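Local coordinates for protein adenylyltransferase and sulfurtransferase uba4 (Chaetomium thermophilum, PDB 6YUB) that probably activates sulfur-carrier proteins of the ubiquitin-like type by adenylating their C-terminal glycine, for tRNA wobble-uridine thiolation and molybdenum cofactor synthesis, at residues A35-I40 and V127-T132; V153-V158 and V216-E221. One frame throughout, in Å; residues are numbered along the deposited sequence.

Contact 1 (A35-I40 and V127-T132); sequences AKVLII and VILDCT
Leu38 and Val127 join the two strands through the straightest of their backbone bonds, Leu38 N to Val127 O at 3.0 Å. Strands 36-40 and 127-130 run parallel, at 16° to each other, and as in any parallel pair the bonds of one residue go to two different residues opposite: Leu129 N gives to Leu38 O, Ile40 N gives to Leu129 O, and a weak bond from Val127 N to Lys36 O begins the ladder. The last rung, Cys131 N to Ile40 O at 2.8 Å, is bent to 133° at the hydrogen because residues 131-132 are already turning out of the strand.

Apolar contacts line both faces, where branched aliphatic residues suit a buried sheet. On the face of Val37 and Leu129, Val37 CG1 meets Leu129 CD1 at 3.8 Å, and further along Ile39 CG2 rests against Cys131 SG; Leu53 of helix 46-56 and Leu226 of helix 208-228 cover this side. On the other face Leu38 CB lies beside Ile128 CD1, while Ile40 CD1 reaches Ile128 CG2 at 3.8 Å; helix 135-148 packs on Ile40 and Ile128, and Trp125 on Leu38.

Polar bonds shape the exit. Thr132 N to Asp130 OD1, 3.2 Å, closes an Asx turn, its donor lying above the carboxylate plane; Thr132 OG1 adds a second bond to OD1 at 2.7 Å on the syn lone pair. With OG1 set between the backbone N and carbonyl carbon (chi1 64°), CG2 is left to press on Ile40 CG2 at 3.5 Å. A valine in place of the threonine would probably leave Asp130 OD1 with the backbone donor alone, the carboxylate then held mainly by Ser154 OG and Thr132 N.

Side by side, these are central parallel strands of a Rossmann-type ThiF domain; Asp133 and Asn134, next in the chain, are predicted to bind ATP.

Contact 2 (V153-V158 and V216-E221); sequences VSAASV and VAQAGE
Val153 and Gln218 meet where helix 208-228 lies along one face of the Rossmann-type sheet of the ThiF domain, nearly antiparallel to strand 152-158 (172° between the two segments). The axes come within 8.9 Å, and short side chains, valine and alanine, face the helix there.

The tight part centres on Gln218. Its aliphatic stem slides past Val153 in the opposite direction, with CG 3.8 Å from Val153 CG1. With CG1 anti to the backbone N (chi1 -174°), this methyl of Val153 faces the helix and also touches Glu221 CB, nearly one helical turn on, at 4.1 Å. Two residues along the strand, the methyl of Ala155 abuts the amide end of Gln218, with CB 3.5 Å from CD; alanine suits the place, its single methyl lying directly against the amide. The long chain of glutamine carries a polar group from the helix to the strand backbone while its methylenes keep apolar company. NE2 gives one hydrogen bond to Val153 O and another to Asp130 O on the next strand, so that the buried amide grips two neighbouring strands at once.

Beyond Ala155 the contact gives out. The strand draws away from the helix segment, and Ser157 and Val158 are poorly ordered, Val158 being exposed to solvent. The Glu221 end is closed instead by protein: the bent chain of Glu221 leads its carboxylate away from the strand to a salt bridge with Lys224, and there a neighbouring subunit packs against the helix.

The bond to the strand is itself oblique: Val153 O lies almost in the amide plane of Gln218, yet NE2 sits 52° above the plane of the Val153 carbonyl, 3.2 Å from its oxygen.

In the fold
From the N terminus, strand 36-40 comes first; contact 1 closes a loop of 86 residues when the chain, after forming strands 60-64 and 105-109 on one side, returns as strand 127-130 on the other. Helix 135-148 then leads to strand 152-158, and contact 2 closes a second loop of 57 residues at helix 208-228. The loops follow in series, neither nested nor crossed, yet their segments adjoin: strands 127-130 and 152-158 are neighbours, with Asp130 N 2.9 Å from Val153 O in a probable hydrogen bond. Together the contacts tie the middle of the sheet, in its parallel part, to helix 208-228, which with helix 46-56 covers one face.

Contact 1 (A35-I40 and V127-T132)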
ATOM      1  N   ALA B  35     -22.792   0.074  14.977  1.00 39.64           N
ATOM      2  CA  ALA B  35     -22.118  -1.153  14.585  1.00 40.72           C
ATOM      3  C   ALA B  35     -21.227  -1.672  15.707  1.00 38.16           C
ATOM      4  O   ALA B  35     -20.825  -0.938  16.612  1.00 37.65           O
ATOM      5  CB  ALA B  35     -21.283  -0.927  13.322  1.00 36.56           C
ATOM      6  N   LYS B  36     -20.924  -2.967  15.634  1.00 39.79           N
ATOM      7  CA  LYS B  36     -20.023  -3.631  16.572  1.00 37.70           C
ATOM      8  C   LYS B  36     -18.979  -4.383  15.758  1.00 35.50           C
ATOM      9  O   LYS B  36     -19.313  -5.345  15.058  1.00 39.64           O
ATOM     10  CB  LYS B  36     -20.776  -4.588  17.493  1.00 39.74           C
ATOM     11  CG  LYS B  36     -21.990  -3.991  18.182  1.00 41.03           C
ATOM     12  CD  LYS B  36     -22.588  -4.991  19.160  1.00 42.72           C
ATOM     13  CE  LYS B  36     -24.109  -4.975  19.121  1.00 51.00           C
ATOM     14  NZ  LYS B  36     -24.704  -5.966  20.068  1.00 60.94           N
ATOM     15  N   VAL B  37     -17.723  -3.954  15.847  1.00 32.24           N
ATOM     16  CA  VAL B  37     -16.638  -4.524  15.057  1.00 35.07           C
ATOM     17  C   VAL B  37     -15.623  -5.152  16.002  1.00 31.68           C
ATOM     18  O   VAL B  37     -15.187  -4.515  16.966  1.00 29.15           O
ATOM     19  CB  VAL B  37     -15.970  -3.462  14.162  1.00 31.29           C
ATOM     20  CG1 VAL B  37     -14.801  -4.062  13.398  1.00 29.05           C
ATOM     21  CG2 VAL B  37     -16.990  -2.867  13.205  1.00 29.15           C
ATOM     22  N   LEU B  38     -15.245  -6.398  15.712  1.00 31.86           N
ATOM     23  CA  LEU B  38     -14.276  -7.139  16.506  1.00 29.78           C
ATOM     24  C   LEU B  38     -12.929  -7.139  15.798  1.00 29.02           C
ATOM     25  O   LEU B  38     -12.854  -7.421  14.596  1.00 33.59           O
ATOM     26  CB  LEU B  38     -14.755  -8.577  16.734  1.00 34.67           C
ATOM     27  CG  LEU B  38     -13.849  -9.476  17.571  1.00 33.61           C
ATOM     28  CD1 LEU B  38     -13.771  -8.967  19.005  1.00 30.72           C
ATOM     29  CD2 LEU B  38     -14.329 -10.926  17.537  1.00 38.63           C
ATOM     30  N   ILE B  39     -11.876  -6.821  16.540  1.00 28.51           N
ATOM     31  CA  ILE B  39     -10.509  -6.817  16.025  1.00 31.62           C
ATOM     32  C   ILE B  39      -9.740  -7.886  16.789  1.00 37.07           C
ATOM     33  O   ILE B  39      -9.490  -7.739  17.991  1.00 30.49           O
ATOM     34  CB  ILE B  39      -9.837  -5.445  16.171  1.00 30.23           C
ATOM     35  CG1 ILE B  39     -10.638  -4.377  15.420  1.00 29.40           C
ATOM     36  CG2 ILE B  39      -8.404  -5.503  15.662  1.00 33.42           C
ATOM     37  CD1 ILE B  39     -10.109  -2.962  15.595  1.00 32.29           C
ATOM     38  N   ILE B  40      -9.369  -8.959  16.099  1.00 32.43           N
ATOM     39  CA  ILE B  40      -8.671 -10.084  16.711  1.00 34.52           C
ATOM     40  C   ILE B  40      -7.186  -9.882  16.436  1.00 30.64           C
ATOM     41  O   ILE B  40      -6.712 -10.103  15.317  1.00 37.08           O
ATOM     42  CB  ILE B  40      -9.174 -11.427  16.173  1.00 29.39           C
ATOM     43  CG1 ILE B  40     -10.702 -11.476  16.210  1.00 30.27           C
ATOM     44  CG2 ILE B  40      -8.593 -12.571  16.993  1.00 34.79           C
ATOM     45  CD1 ILE B  40     -11.294 -12.722  15.582  1.00 36.76           C
ATOM     46  N   VAL B 127     -19.126  -7.419  12.370  1.00 38.18           N
ATOM     47  CA  VAL B 127     -18.075  -7.619  11.382  1.00 33.88           C
ATOM     48  C   VAL B 127     -16.819  -8.070  12.109  1.00 31.38           C
ATOM     49  O   VAL B 127     -16.463  -7.519  13.157  1.00 30.57           O
ATOM     50  CB  VAL B 127     -17.798  -6.338  10.570  1.00 30.03           C
ATOM     51  CG1 VAL B 127     -16.616  -6.549   9.634  1.00 30.27           C
ATOM     52  CG2 VAL B 127     -19.036  -5.927   9.799  1.00 30.47           C
ATOM     53  N   ILE B 128     -16.146  -9.073  11.551  1.00 28.69           N
ATOM     54  CA  ILE B 128     -14.964  -9.663  12.168  1.00 30.92           C
ATOM     55  C   ILE B 128     -13.747  -9.281  11.338  1.00 24.79           C
ATOM     56  O   ILE B 128     -13.755  -9.426  10.115  1.00 33.67           O
ATOM     57  CB  ILE B 128     -15.078 -11.195  12.282  1.00 25.88           C
ATOM     58  CG1 ILE B 128     -16.430 -11.601  12.866  1.00 26.68           C
ATOM     59  CG2 ILE B 128     -13.943 -11.737  13.116  1.00 23.31           C
ATOM     60  CD1 ILE B 128     -16.748 -10.980  14.195  1.00 28.67           C
ATOM     61  N   LEU B 129     -12.702  -8.799  12.001  1.00 29.66           N
ATOM     62  CA  LEU B 129     -11.417  -8.539  11.367  1.00 31.73           C
ATOM     63  C   LEU B 129     -10.385  -9.469  11.986  1.00 34.86           C
ATOM     64  O   LEU B 129     -10.175  -9.453  13.209  1.00 34.35           O
ATOM     65  CB  LEU B 129     -11.005  -7.080  11.532  1.00 30.63           C
ATOM     66  CG  LEU B 129     -11.596  -6.071  10.538  1.00 38.72           C
ATOM     67  CD1 LEU B 129     -13.111  -6.049  10.635  1.00 41.77           C
ATOM     68  CD2 LEU B 129     -11.021  -4.673  10.780  1.00 38.25           C
ATOM     69  N   ASP B 130      -9.758 -10.295  11.156  1.00 28.65           N
ATOM     70  CA  ASP B 130      -8.675 -11.165  11.601  1.00 31.82           C
ATOM     71  C   ASP B 130      -7.357 -10.412  11.445  1.00 31.09           C
ATOM     72  O   ASP B 130      -6.880 -10.209  10.323  1.00 35.54           O
ATOM     73  CB  ASP B 130      -8.652 -12.469  10.804  1.00 36.04           C
ATOM     74  CG  ASP B 130      -7.286 -13.138  10.826  1.00 40.76           C
ATOM     75  OD1 ASP B 130      -6.788 -13.449  11.931  1.00 41.92           O
ATOM     76  OD2 ASP B 130      -6.701 -13.333   9.739  1.00 46.32           O
ATOM     77  N   CYS B 131      -6.784  -9.976  12.567  1.00 38.47           N
ATOM     78  CA  CYS B 131      -5.479  -9.331  12.594  1.00 38.98           C
ATOM     79  C   CYS B 131      -4.437 -10.173  13.328  1.00 37.26           C
ATOM     80  O   CYS B 131      -3.437  -9.637  13.823  1.00 35.40           O
ATOM     81  CB  CYS B 131      -5.581  -7.950  13.234  1.00 34.84           C
ATOM     82  SG  CYS B 131      -6.823  -6.841  12.492  1.00 35.02           S
ATOM     83  N   THR B 132      -4.653 -11.495  13.402  1.00 36.93           N
ATOM     84  CA  THR B 132      -3.776 -12.357  14.184  1.00 32.35           C
ATOM     85  C   THR B 132      -2.425 -12.565  13.512  1.00 35.62           C
ATOM     86  O   THR B 132      -1.409 -12.712  14.203  1.00 35.65           O
ATOM     87  CB  THR B 132      -4.443 -13.720  14.409  1.00 37.48           C
ATOM     88  OG1 THR B 132      -4.620 -14.385  13.145  1.00 39.12           O
ATOM     89  CG2 THR B 132      -5.798 -13.554  15.083  1.00 37.57           C
TER

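Contact 2 (V153-V158 and V216-E221)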
ATOM      1  N   VAL B 153     -13.110  -9.889   7.433  1.00 25.57           N
ATOM      2  CA  VAL B 153     -12.049  -9.159   6.745  1.00 26.08           C
ATOM      3  C   VAL B 153     -10.729  -9.678   7.304  1.00 28.31           C
ATOM      4  O   VAL B 153     -10.387  -9.416   8.463  1.00 33.69           O
ATOM      5  CB  VAL B 153     -12.182  -7.644   6.930  1.00 33.90           C
ATOM      6  CG1 VAL B 153     -11.153  -6.908   6.083  1.00 34.79           C
ATOM      7  CG2 VAL B 153     -13.598  -7.187   6.582  1.00 34.02           C
ATOM      8  N   SER B 154      -9.988 -10.420   6.489  1.00 31.06           N
ATOM      9  CA  SER B 154      -8.768 -11.085   6.927  1.00 37.94           C
ATOM     10  C   SER B 154      -7.563 -10.544   6.169  1.00 40.45           C
ATOM     11  O   SER B 154      -7.613 -10.359   4.948  1.00 42.83           O
ATOM     12  CB  SER B 154      -8.881 -12.606   6.724  1.00 35.36           C
ATOM     13  OG  SER B 154      -7.609 -13.225   6.797  1.00 41.89           O
ATOM     14  N   ALA B 155      -6.483 -10.291   6.904  1.00 29.94           N
ATOM     15  CA  ALA B 155      -5.226  -9.820   6.339  1.00 30.95           C
ATOM     16  C   ALA B 155      -4.082 -10.625   6.940  1.00 28.94           C
ATOM     17  O   ALA B 155      -4.237 -11.287   7.967  1.00 35.33           O
ATOM     18  CB  ALA B 155      -5.016  -8.322   6.600  1.00 33.38           C
ATOM     19  N   ALA B 156      -2.921 -10.554   6.295  1.00 30.46           N
ATOM     20  CA  ALA B 156      -1.798 -11.374   6.719  1.00 35.54           C
ATOM     21  C   ALA B 156      -0.495 -10.816   6.175  1.00 38.73           C
ATOM     22  O   ALA B 156      -0.478 -10.027   5.228  1.00 39.03           O
ATOM     23  CB  ALA B 156      -1.972 -12.832   6.262  1.00 35.10           C
ATOM     24  N   SER B 157       0.599 -11.235   6.805  1.00 64.16           N
ATOM     25  CA  SER B 157       1.946 -11.051   6.283  1.00 72.08           C
ATOM     26  C   SER B 157       2.424 -12.386   5.724  1.00 79.12           C
ATOM     27  O   SER B 157       2.279 -13.424   6.378  1.00 80.56           O
ATOM     28  CB  SER B 157       2.903 -10.563   7.370  1.00 72.49           C
ATOM     29  OG  SER B 157       2.523  -9.290   7.859  1.00 74.63           O
ATOM     30  N   VAL B 158       2.983 -12.361   4.517  1.00 67.88           N
ATOM     31  CA  VAL B 158       3.482 -13.569   3.866  1.00 70.99           C
ATOM     32  C   VAL B 158       4.729 -13.190   3.079  1.00 71.95           C
ATOM     33  O   VAL B 158       4.641 -12.456   2.087  1.00 71.44           O
ATOM     34  CB  VAL B 158       2.439 -14.216   2.942  1.00 76.00           C
ATOM     35  CG1 VAL B 158       3.014 -15.459   2.282  1.00 78.68           C
ATOM     36  CG2 VAL B 158       1.176 -14.555   3.720  1.00 76.01           C
ATOM     37  N   VAL B 216      -4.746  -0.540   7.602  1.00 28.31           N
ATOM     38  CA  VAL B 216      -5.578   0.575   7.163  1.00 30.23           C
ATOM     39  C   VAL B 216      -6.603   0.097   6.146  1.00 32.26           C
ATOM     40  O   VAL B 216      -7.786   0.449   6.218  1.00 32.61           O
ATOM     41  CB  VAL B 216      -4.701   1.710   6.598  1.00 33.67           C
ATOM     42  CG1 VAL B 216      -5.564   2.767   5.921  1.00 38.36           C
ATOM     43  CG2 VAL B 216      -3.863   2.332   7.705  1.00 32.19           C
ATOM     44  N   ALA B 217      -6.172  -0.733   5.191  1.00 35.41           N
ATOM     45  CA  ALA B 217      -7.099  -1.283   4.208  1.00 34.75           C
ATOM     46  C   ALA B 217      -8.211  -2.085   4.880  1.00 34.51           C
ATOM     47  O   ALA B 217      -9.371  -2.025   4.456  1.00 32.16           O
ATOM     48  CB  ALA B 217      -6.339  -2.158   3.211  1.00 38.48           C
ATOM     49  N   GLN B 218      -7.878  -2.831   5.941  1.00 28.88           N
ATOM     50  CA  GLN B 218      -8.898  -3.585   6.660  1.00 28.79           C
ATOM     51  C   GLN B 218      -9.971  -2.667   7.230  1.00 30.03           C
ATOM     52  O   GLN B 218     -11.168  -2.980   7.156  1.00 28.87           O
ATOM     53  CB  GLN B 218      -8.259  -4.384   7.792  1.00 31.22           C
ATOM     54  CG  GLN B 218      -7.784  -5.753   7.424  1.00 34.41           C
ATOM     55  CD  GLN B 218      -7.214  -6.489   8.622  1.00 29.08           C
ATOM     56  OE1 GLN B 218      -6.154  -6.132   9.133  1.00 29.35           O
ATOM     57  NE2 GLN B 218      -7.922  -7.512   9.080  1.00 30.53           N
ATOM     58  N   ALA B 219      -9.562  -1.544   7.829  1.00 32.21           N
ATOM     59  CA  ALA B 219     -10.533  -0.594   8.356  1.00 35.22           C
ATOM     60  C   ALA B 219     -11.388  -0.018   7.236  1.00 31.09           C
ATOM     61  O   ALA B 219     -12.612   0.093   7.373  1.00 34.81           O
ATOM     62  CB  ALA B 219      -9.818   0.520   9.123  1.00 36.64           C
ATOM     63  N   GLY B 220     -10.765   0.339   6.115  1.00 29.32           N
ATOM     64  CA  GLY B 220     -11.529   0.862   4.995  1.00 29.93           C
ATOM     65  C   GLY B 220     -12.610  -0.092   4.526  1.00 30.12           C
ATOM     66  O   GLY B 220     -13.693   0.333   4.112  1.00 30.37           O
ATOM     67  N   GLU B 221     -12.336  -1.402   4.593  1.00 29.73           N
ATOM     68  CA  GLU B 221     -13.324  -2.379   4.156  1.00 30.87           C
ATOM     69  C   GLU B 221     -14.448  -2.515   5.172  1.00 29.84           C
ATOM     70  O   GLU B 221     -15.629  -2.552   4.796  1.00 30.17           O
ATOM     71  CB  GLU B 221     -12.656  -3.727   3.902  1.00 35.21           C
ATOM     72  CG  GLU B 221     -11.733  -3.726   2.702  1.00 37.87           C
ATOM     73  CD  GLU B 221     -12.420  -3.198   1.453  1.00 48.05           C
ATOM     74  OE1 GLU B 221     -13.405  -3.819   0.999  1.00 39.71           O
ATOM     75  OE2 GLU B 221     -11.976  -2.148   0.933  1.00 51.28           O
TER